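Local structure of xylan esterase, putative, AXE2C (Cellvibrio japonicus, 2WAA) at residues 31-36 against 111-116; 40-45 against 100-105. The protein removes acetyl groups from plant cell wall polysaccharides, deacetylating xylan and glucomannan with equal efficiency as a carbohydrate esterase of family 2. All coordinates share one frame; numbering follows the deposited sequence. Where two conformers were deposited one is given.

Contact 1 (31-36 against 111-116); sequences DASLTF and QVTLKQ
Phe36 and Val112 form one rung of an antiparallel β-ladder in the N-terminal β-domain of the esterase, in which strand 34-36 pairs with strand 112-116. Four backbone hydrogen bonds close the ladder, two between Leu34 and Leu114 and two between Phe36 and Val112.

From CB the side chain of Phe36 sets out with CG lying between backbone N and carbonyl carbon (chi1 45°), and the ring comes nearer the partner strand. CG and CD2 lie near Val112 O, which sits 3.7 Å above the ring plane, over one face and offset toward the rim; CE2 is 3.9 Å from Val112 O. CD1 approaches Val112 CB at 4.2 Å, CE1 meets Val112 CB at 3.7 Å, and CZ reaches Val112 CG1 at 3.6 Å. A flat aromatic suits this place because it can spread over carbonyl and methyl alike; Leu43 of strand 42-48 packs on the ring, and His103 of strand 94-103 meets it in a T-shaped (edge-to-face) pair.

On the other face Thr35 and Thr113 are a non-hydrogen-bonded pair in their backbones alone: Thr35 OG1 and Thr113 OG1 share a hydrogen bond of 2.8 Å, either possibly the donor, and Asn29 ND2 also bonds to Thr35 OG1. Asp31 OD1 accepts Ser33 N in an Asx turn and Ser33 OG through its syn lone pair. A water donates to Asp31 O and, at 2.7 Å, to Lys115 O.

Contact 2 (40-45 against 100-105); sequences GVSLST and EIIHRS
Val41 and His103 meet just before strand 42-45 begins, beside the end of strand 100-103: His103 N donates to Val41 O at 2.8 Å, and Val41 CB lies 4.2 Å from His103 CB. Next to this bond, Gly40 N reaches His103 O at 170°, nearly straight; the positive phi of Gly40 favours glycine. Leu43 and Ile101 continue the antiparallel ladder with a bond in each direction; Leu43 reaches Leu114 of the other sheet, while Ile101 touches Ile65 on the neighbouring strand. His103 CG stands anti to the backbone N (chi1 -169°), and ND1 of its buried ring bonds to Tyr38 O. On the opposite face Ile102 is also packed, against Ile68.

The looser, watered part is the partly exposed Glu100 carboxylate beside Ser42. In the Ser42 conformer described, OG lies 3.7 Å from Ile102 CG1 and donates to Gly40 O from above the carbonyl plane, while Glu100 OE2 is 3.6 Å from Ser42 CB. Serine is small enough to leave room for a water between OE2 and OG. In that conformer the water gives one proton to each oxygen and Ser42 OG passes its own to Gly40 O; the donation to OE2 is consistent with an ionised carboxylate.

The centres of contacts 1 and 2 lie 12 Å apart, both in the CE2 N-terminal domain and away from the probable catalytic residues. Along the chain the order is 31-36, 40-45, 100-105, 111-116, so the pairing of contact 2 falls within the span that contact 1 brackets. Strands 34-36 and 112-119 belong to one antiparallel sheet, 42-48 and 94-103 to another, and the chain passes between the sheets at each side. Side chains join the two, mostly apolar: Leu114 packs on Leu43, and the Val112 CG2 methyl packs on the His103 imidazole, 3.6 Å from His103 NE2. The two contacts thus contribute facing layers to the domain's largely hydrophobic interior.

Contact 1 (31-36 against 111-116)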
ATOM      1  N   ASP A  31      22.886  -3.193   8.044  1.00 12.50           N
ATOM      2  CA  ASP A  31      22.820  -3.565   9.491  1.00 12.72           C
ATOM      3  C   ASP A  31      21.614  -4.452   9.799  1.00 12.37           C
ATOM      4  O   ASP A  31      21.272  -4.660  10.960  1.00 12.38           O
ATOM      5  CB  ASP A  31      22.769  -2.332  10.336  1.00 12.56           C
ATOM      6  CG  ASP A  31      21.478  -1.545  10.127  1.00 14.93           C
ATOM      7  OD1 ASP A  31      20.686  -1.898   9.205  1.00 14.36           O
ATOM      8  OD2 ASP A  31      21.265  -0.592  10.873  1.00 14.60           O
ATOM      9  N   ALA A  32      20.995  -4.973   8.743  1.00 11.06           N
ATOM     10  CA  ALA A  32      19.812  -5.888   8.842  1.00 11.77           C
ATOM     11  C   ALA A  32      18.530  -5.216   9.339  1.00 10.72           C
ATOM     12  O   ALA A  32      17.547  -5.912   9.689  1.00 10.80           O
ATOM     13  CB  ALA A  32      20.141  -7.168   9.696  1.00 13.05           C
ATOM     14  N   SER A  33      18.511  -3.876   9.362  1.00 10.23           N
ATOM     15  CA  SER A  33      17.244  -3.153   9.564  1.00  8.83           C
ATOM     16  C   SER A  33      16.452  -3.173   8.249  1.00  8.69           C
ATOM     17  O   SER A  33      17.027  -3.455   7.171  1.00  8.21           O
ATOM     18  CB  SER A  33      17.504  -1.723  10.055  1.00 10.10           C
ATOM     19  OG  SER A  33      18.215  -0.994   9.057  1.00 11.15           O
ATOM     20  N   LEU A  34      15.148  -2.875   8.329  1.00  7.43           N
ATOM     21  CA  LEU A  34      14.294  -2.705   7.142  1.00  7.05           C
ATOM     22  C   LEU A  34      13.807  -1.284   7.094  1.00  7.05           C
ATOM     23  O   LEU A  34      13.419  -0.695   8.108  1.00  6.32           O
ATOM     24  CB  LEU A  34      13.056  -3.615   7.223  1.00  6.96           C
ATOM     25  CG  LEU A  34      13.374  -5.100   7.263  1.00  7.31           C
ATOM     26  CD1 LEU A  34      11.960  -5.786   7.404  1.00  8.84           C
ATOM     27  CD2 LEU A  34      14.113  -5.459   5.989  1.00  8.89           C
ATOM     28  N   THR A  35      13.794  -0.747   5.878  1.00  7.46           N
ATOM     29  CA  THR A  35      13.254   0.590   5.654  1.00  7.60           C
ATOM     30  C   THR A  35      12.139   0.494   4.615  1.00  6.46           C
ATOM     31  O   THR A  35      12.249  -0.278   3.655  1.00  7.60           O
ATOM     32  CB  THR A  35      14.377   1.564   5.195  1.00  8.10           C
ATOM     33  OG1 THR A  35      15.396   1.607   6.205  1.00 11.77           O
ATOM     34  CG2 THR A  35      13.823   2.970   5.061  1.00  6.97           C
ATOM     35  N   PHE A  36      11.085   1.261   4.839  1.00  8.03           N
ATOM     36  CA  PHE A  36       9.953   1.229   3.947  1.00  7.63           C
ATOM     37  C   PHE A  36       9.250   2.566   3.851  1.00  8.10           C
ATOM     38  O   PHE A  36       9.302   3.399   4.779  1.00  7.96           O
ATOM     39  CB  PHE A  36       8.977   0.108   4.379  1.00  6.81           C
ATOM     40  CG  PHE A  36       8.705   0.055   5.860  1.00  8.16           C
ATOM     41  CD1 PHE A  36       7.620   0.738   6.425  1.00  8.75           C
ATOM     42  CD2 PHE A  36       9.545  -0.683   6.693  1.00  6.57           C
ATOM     43  CE1 PHE A  36       7.374   0.707   7.785  1.00 10.33           C
ATOM     44  CE2 PHE A  36       9.303  -0.742   8.080  1.00  9.33           C
ATOM     45  CZ  PHE A  36       8.207  -0.032   8.621  1.00 10.87           C
ATOM     46  N   GLN A 111      10.262   7.924   5.185  1.00  8.87           N
ATOM     47  CA  GLN A 111      10.432   6.477   5.215  0.50  9.17           C
ATOM     48  C   GLN A 111      10.664   6.086   6.661  1.00  9.65           C
ATOM     49  O   GLN A 111      11.230   6.866   7.464  1.00  9.41           O
ATOM     50  CB  GLN A 111      11.607   6.025   4.339  0.50  9.63           C
ATOM     51  CG  GLN A 111      11.256   5.990   2.861  0.50  8.56           C
ATOM     52  CD  GLN A 111      11.327   7.342   2.263  0.50  9.25           C
ATOM     53  OE1 GLN A 111      12.186   8.145   2.669  0.50 11.36           O
ATOM     54  NE2 GLN A 111      10.446   7.635   1.272  0.50  5.02           N
ATOM     55  N   VAL A 112      10.176   4.900   7.017  1.00  8.90           N
ATOM     56  CA  VAL A 112      10.295   4.415   8.400  1.00  8.37           C
ATOM     57  C   VAL A 112      11.293   3.284   8.420  1.00  9.04           C
ATOM     58  O   VAL A 112      11.333   2.496   7.483  1.00  8.33           O
ATOM     59  CB  VAL A 112       8.947   3.879   8.871  1.00  8.36           C
ATOM     60  CG1 VAL A 112       9.089   3.044  10.205  1.00  7.19           C
ATOM     61  CG2 VAL A 112       7.934   5.035   9.047  1.00 11.46           C
ATOM     62  N   THR A 113      12.084   3.173   9.497  1.00  8.45           N
ATOM     63  CA  THR A 113      13.032   2.071   9.617  1.00  8.45           C
ATOM     64  C   THR A 113      12.712   1.322  10.918  1.00  9.93           C
ATOM     65  O   THR A 113      12.521   1.944  11.968  1.00  9.90           O
ATOM     66  CB  THR A 113      14.474   2.627   9.685  1.00  8.36           C
ATOM     67  OG1 THR A 113      14.774   3.265   8.437  1.00 10.01           O
ATOM     68  CG2 THR A 113      15.516   1.481  10.018  1.00 10.97           C
ATOM     69  N   LEU A 114      12.633  -0.001  10.828  1.00  9.65           N
ATOM     70  CA  LEU A 114      12.555  -0.839  12.006  1.00  9.78           C
ATOM     71  C   LEU A 114      13.928  -1.459  12.080  1.00  8.40           C
ATOM     72  O   LEU A 114      14.372  -2.091  11.111  1.00  8.25           O
ATOM     73  CB  LEU A 114      11.511  -1.942  11.805  1.00  9.29           C
ATOM     74  CG  LEU A 114      11.593  -3.018  12.890  1.00 13.73           C
ATOM     75  CD1 LEU A 114      11.326  -2.416  14.251  1.00 13.31           C
ATOM     76  CD2 LEU A 114      10.580  -4.153  12.552  1.00 17.12           C
ATOM     77  N   LYS A 115      14.633  -1.283  13.199  1.00  8.74           N
ATOM     78  CA  LYS A 115      16.015  -1.833  13.292  1.00  9.03           C
ATOM     79  C   LYS A 115      16.082  -3.225  13.927  1.00  8.31           C
ATOM     80  O   LYS A 115      16.759  -4.129  13.420  1.00  8.18           O
ATOM     81  CB  LYS A 115      16.919  -0.887  14.098  1.00  9.00           C
ATOM     82  CG  LYS A 115      17.016   0.463  13.427  1.00 12.62           C
ATOM     83  CD  LYS A 115      18.114   1.334  14.068  1.00 16.00           C
ATOM     84  CE  LYS A 115      18.321   2.627  13.255  1.00 18.49           C
ATOM     85  NZ  LYS A 115      19.346   3.517  13.899  1.00 19.91           N
ATOM     86  N   GLN A 116      15.387  -3.379  15.050  1.00  7.98           N
ATOM     87  CA  GLN A 116      15.489  -4.667  15.792  1.00  9.02           C
ATOM     88  C   GLN A 116      14.363  -4.719  16.809  1.00  7.31           C
ATOM     89  O   GLN A 116      13.745  -3.688  17.092  1.00  8.44           O
ATOM     90  CB  GLN A 116      16.901  -4.843  16.438  1.00 10.54           C
ATOM     91  CG  GLN A 116      17.370  -3.660  17.161  1.00 11.28           C
ATOM     92  CD  GLN A 116      18.864  -3.729  17.687  1.00 10.39           C
ATOM     93  OE1 GLN A 116      19.240  -2.873  18.471  1.00 10.28           O
ATOM     94  NE2 GLN A 116      19.669  -4.688  17.242  1.00 11.25           N
TER
HETATM   95  O   HOH W   1      19.439  -4.006  12.919  1.00 17.07           O

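Contact 2 (40-45 against 100-105)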
ATOM      1  N   GLY A  40       0.797   0.488   4.001  1.00  6.08           N
ATOM      2  CA  GLY A  40       0.298  -0.890   4.084  1.00  7.16           C
ATOM      3  C   GLY A  40       1.373  -1.955   4.344  1.00  8.46           C
ATOM      4  O   GLY A  40       1.036  -3.147   4.517  1.00  8.94           O
ATOM      5  N   VAL A  41       2.647  -1.547   4.309  1.00  8.54           N
ATOM      6  CA  VAL A  41       3.742  -2.462   4.626  1.00  8.70           C
ATOM      7  C   VAL A  41       3.467  -2.967   6.050  1.00  8.76           C
ATOM      8  O   VAL A  41       3.257  -2.169   6.976  1.00  9.24           O
ATOM      9  CB  VAL A  41       5.102  -1.792   4.542  1.00  9.44           C
ATOM     10  CG1 VAL A  41       6.213  -2.757   5.075  1.00 10.48           C
ATOM     11  CG2 VAL A  41       5.374  -1.348   3.062  1.00  7.20           C
ATOM     12  N   SER A  42       3.448  -4.290   6.191  1.00  8.38           N
ATOM     13  CA  SER A  42       3.007  -4.913   7.415  0.50  7.12           C
ATOM     14  C   SER A  42       4.081  -5.907   7.898  1.00  7.57           C
ATOM     15  O   SER A  42       4.454  -6.831   7.139  1.00  7.60           O
ATOM     16  CB  SER A  42       1.694  -5.639   7.122  0.50  7.01           C
ATOM     17  OG  SER A  42       0.646  -4.728   6.779  0.50  2.04           O
ATOM     18  N   LEU A  43       4.518  -5.740   9.153  1.00  7.24           N
ATOM     19  CA  LEU A  43       5.555  -6.600   9.731  0.60  7.03           C
ATOM     20  C   LEU A  43       4.925  -7.268  10.935  1.00  7.39           C
ATOM     21  O   LEU A  43       4.261  -6.605  11.743  1.00  7.82           O
ATOM     22  CB  LEU A  43       6.767  -5.791  10.171  0.60  6.11           C
ATOM     23  CG  LEU A  43       7.285  -4.711   9.224  0.60  8.54           C
ATOM     24  CD1 LEU A  43       8.612  -4.081   9.727  0.60  7.72           C
ATOM     25  CD2 LEU A  43       7.475  -5.296   7.916  0.60  5.98           C
ATOM     26  N   SER A  44       5.113  -8.582  11.045  1.00  6.87           N
ATOM     27  CA  SER A  44       4.370  -9.300  12.083  1.00  7.44           C
ATOM     28  C   SER A  44       5.207 -10.400  12.695  1.00  7.49           C
ATOM     29  O   SER A  44       6.089 -10.967  12.051  1.00  7.97           O
ATOM     30  CB  SER A  44       3.035  -9.885  11.567  1.00  7.64           C
ATOM     31  OG  SER A  44       3.170 -10.700  10.370  1.00  9.30           O
ATOM     32  N   THR A  45       4.868 -10.755  13.927  1.00  8.45           N
ATOM     33  CA  THR A  45       5.655 -11.766  14.632  1.00  7.49           C
ATOM     34  C   THR A  45       4.698 -12.377  15.668  1.00  8.33           C
ATOM     35  O   THR A  45       3.734 -11.736  16.124  1.00  7.87           O
ATOM     36  CB  THR A  45       6.916 -11.168  15.317  1.00  8.05           C
ATOM     37  OG1 THR A  45       7.608 -12.181  16.053  1.00 10.48           O
ATOM     38  CG2 THR A  45       6.538 -10.065  16.336  1.00  6.42           C
ATOM     39  N   GLU A 100       1.456  -7.028  15.145  1.00  8.01           N
ATOM     40  CA  GLU A 100       1.529  -6.532  13.763  1.00  9.07           C
ATOM     41  C   GLU A 100       1.822  -5.028  13.789  1.00  9.48           C
ATOM     42  O   GLU A 100       1.219  -4.284  14.601  1.00 10.24           O
ATOM     43  CB  GLU A 100       0.193  -6.782  12.984  1.00  8.59           C
ATOM     44  CG  GLU A 100       0.389  -6.532  11.467  1.00 11.13           C
ATOM     45  CD  GLU A 100      -0.864  -6.856  10.620  1.00 18.78           C
ATOM     46  OE1 GLU A 100      -1.969  -6.980  11.199  1.00 19.55           O
ATOM     47  OE2 GLU A 100      -0.742  -6.971   9.379  1.00 19.48           O
ATOM     48  N   ILE A 101       2.763  -4.591  12.940  1.00  8.43           N
ATOM     49  CA  ILE A 101       3.020  -3.171  12.749  1.00  8.88           C
ATOM     50  C   ILE A 101       2.628  -2.870  11.304  1.00  8.20           C
ATOM     51  O   ILE A 101       3.056  -3.572  10.391  1.00  8.43           O
ATOM     52  CB  ILE A 101       4.501  -2.836  12.984  1.00  9.15           C
ATOM     53  CG1 ILE A 101       4.872  -3.192  14.446  1.00 10.57           C
ATOM     54  CG2 ILE A 101       4.827  -1.395  12.585  1.00 10.39           C
ATOM     55  CD1 ILE A 101       6.402  -3.228  14.711  1.00 11.63           C
ATOM     56  N   ILE A 102       1.796  -1.848  11.104  1.00  7.19           N
ATOM     57  CA  ILE A 102       1.346  -1.511   9.759  1.00  7.67           C
ATOM     58  C   ILE A 102       1.738  -0.088   9.456  1.00  7.59           C
ATOM     59  O   ILE A 102       1.404   0.827  10.233  1.00  8.01           O
ATOM     60  CB  ILE A 102      -0.214  -1.686   9.531  1.00  8.47           C
ATOM     61  CG1 ILE A 102      -0.682  -3.120   9.814  1.00 12.78           C
ATOM     62  CG2 ILE A 102      -0.561  -1.440   8.074  1.00  9.25           C
ATOM     63  CD1 ILE A 102      -1.280  -3.237  11.208  1.00 21.65           C
ATOM     64  N   HIS A 103       2.442   0.130   8.324  1.00  5.54           N
ATOM     65  CA  HIS A 103       2.778   1.501   7.941  1.00  6.26           C
ATOM     66  C   HIS A 103       1.495   2.216   7.457  1.00  6.49           C
ATOM     67  O   HIS A 103       0.867   1.782   6.469  1.00  6.89           O
ATOM     68  CB  HIS A 103       3.852   1.476   6.816  1.00  4.31           C
ATOM     69  CG  HIS A 103       4.480   2.813   6.519  1.00  7.05           C
ATOM     70  ND1 HIS A 103       4.873   3.180   5.249  1.00  7.66           N
ATOM     71  CD2 HIS A 103       4.764   3.876   7.317  1.00  6.79           C
ATOM     72  CE1 HIS A 103       5.405   4.399   5.279  1.00  8.31           C
ATOM     73  NE2 HIS A 103       5.357   4.840   6.522  1.00  7.86           N
ATOM     74  N   ARG A 104       1.132   3.329   8.101  1.00  6.22           N
ATOM     75  CA  ARG A 104      -0.036   4.113   7.656  1.00  7.20           C
ATOM     76  C   ARG A 104       0.370   5.157   6.651  1.00  7.32           C
ATOM     77  O   ARG A 104      -0.441   5.521   5.801  1.00  8.29           O
ATOM     78  CB  ARG A 104      -0.697   4.857   8.827  1.00  7.00           C
ATOM     79  CG  ARG A 104      -1.278   3.907   9.914  1.00  8.13           C
ATOM     80  CD  ARG A 104      -1.433   4.672  11.260  1.00  6.35           C
ATOM     81  NE  ARG A 104      -2.311   5.839  11.172  1.00  7.91           N
ATOM     82  CZ  ARG A 104      -3.636   5.798  11.313  1.00  9.84           C
ATOM     83  NH1 ARG A 104      -4.297   4.638  11.506  1.00  7.36           N
ATOM     84  NH2 ARG A 104      -4.341   6.945  11.241  1.00  6.16           N
ATOM     85  N   SER A 105       1.585   5.680   6.787  1.00  7.58           N
ATOM     86  CA  SER A 105       2.085   6.761   5.931  1.00  7.38           C
ATOM     87  C   SER A 105       2.453   6.328   4.528  1.00  7.89           C
ATOM     88  O   SER A 105       2.553   5.140   4.256  1.00  7.22           O
ATOM     89  CB  SER A 105       3.245   7.475   6.625  1.00  7.67           C
ATOM     90  OG  SER A 105       2.681   8.299   7.637  1.00  9.55           O
TER
HETATM   91  O   HOH W   2      -1.823  -5.930   7.365  1.00 21.76           O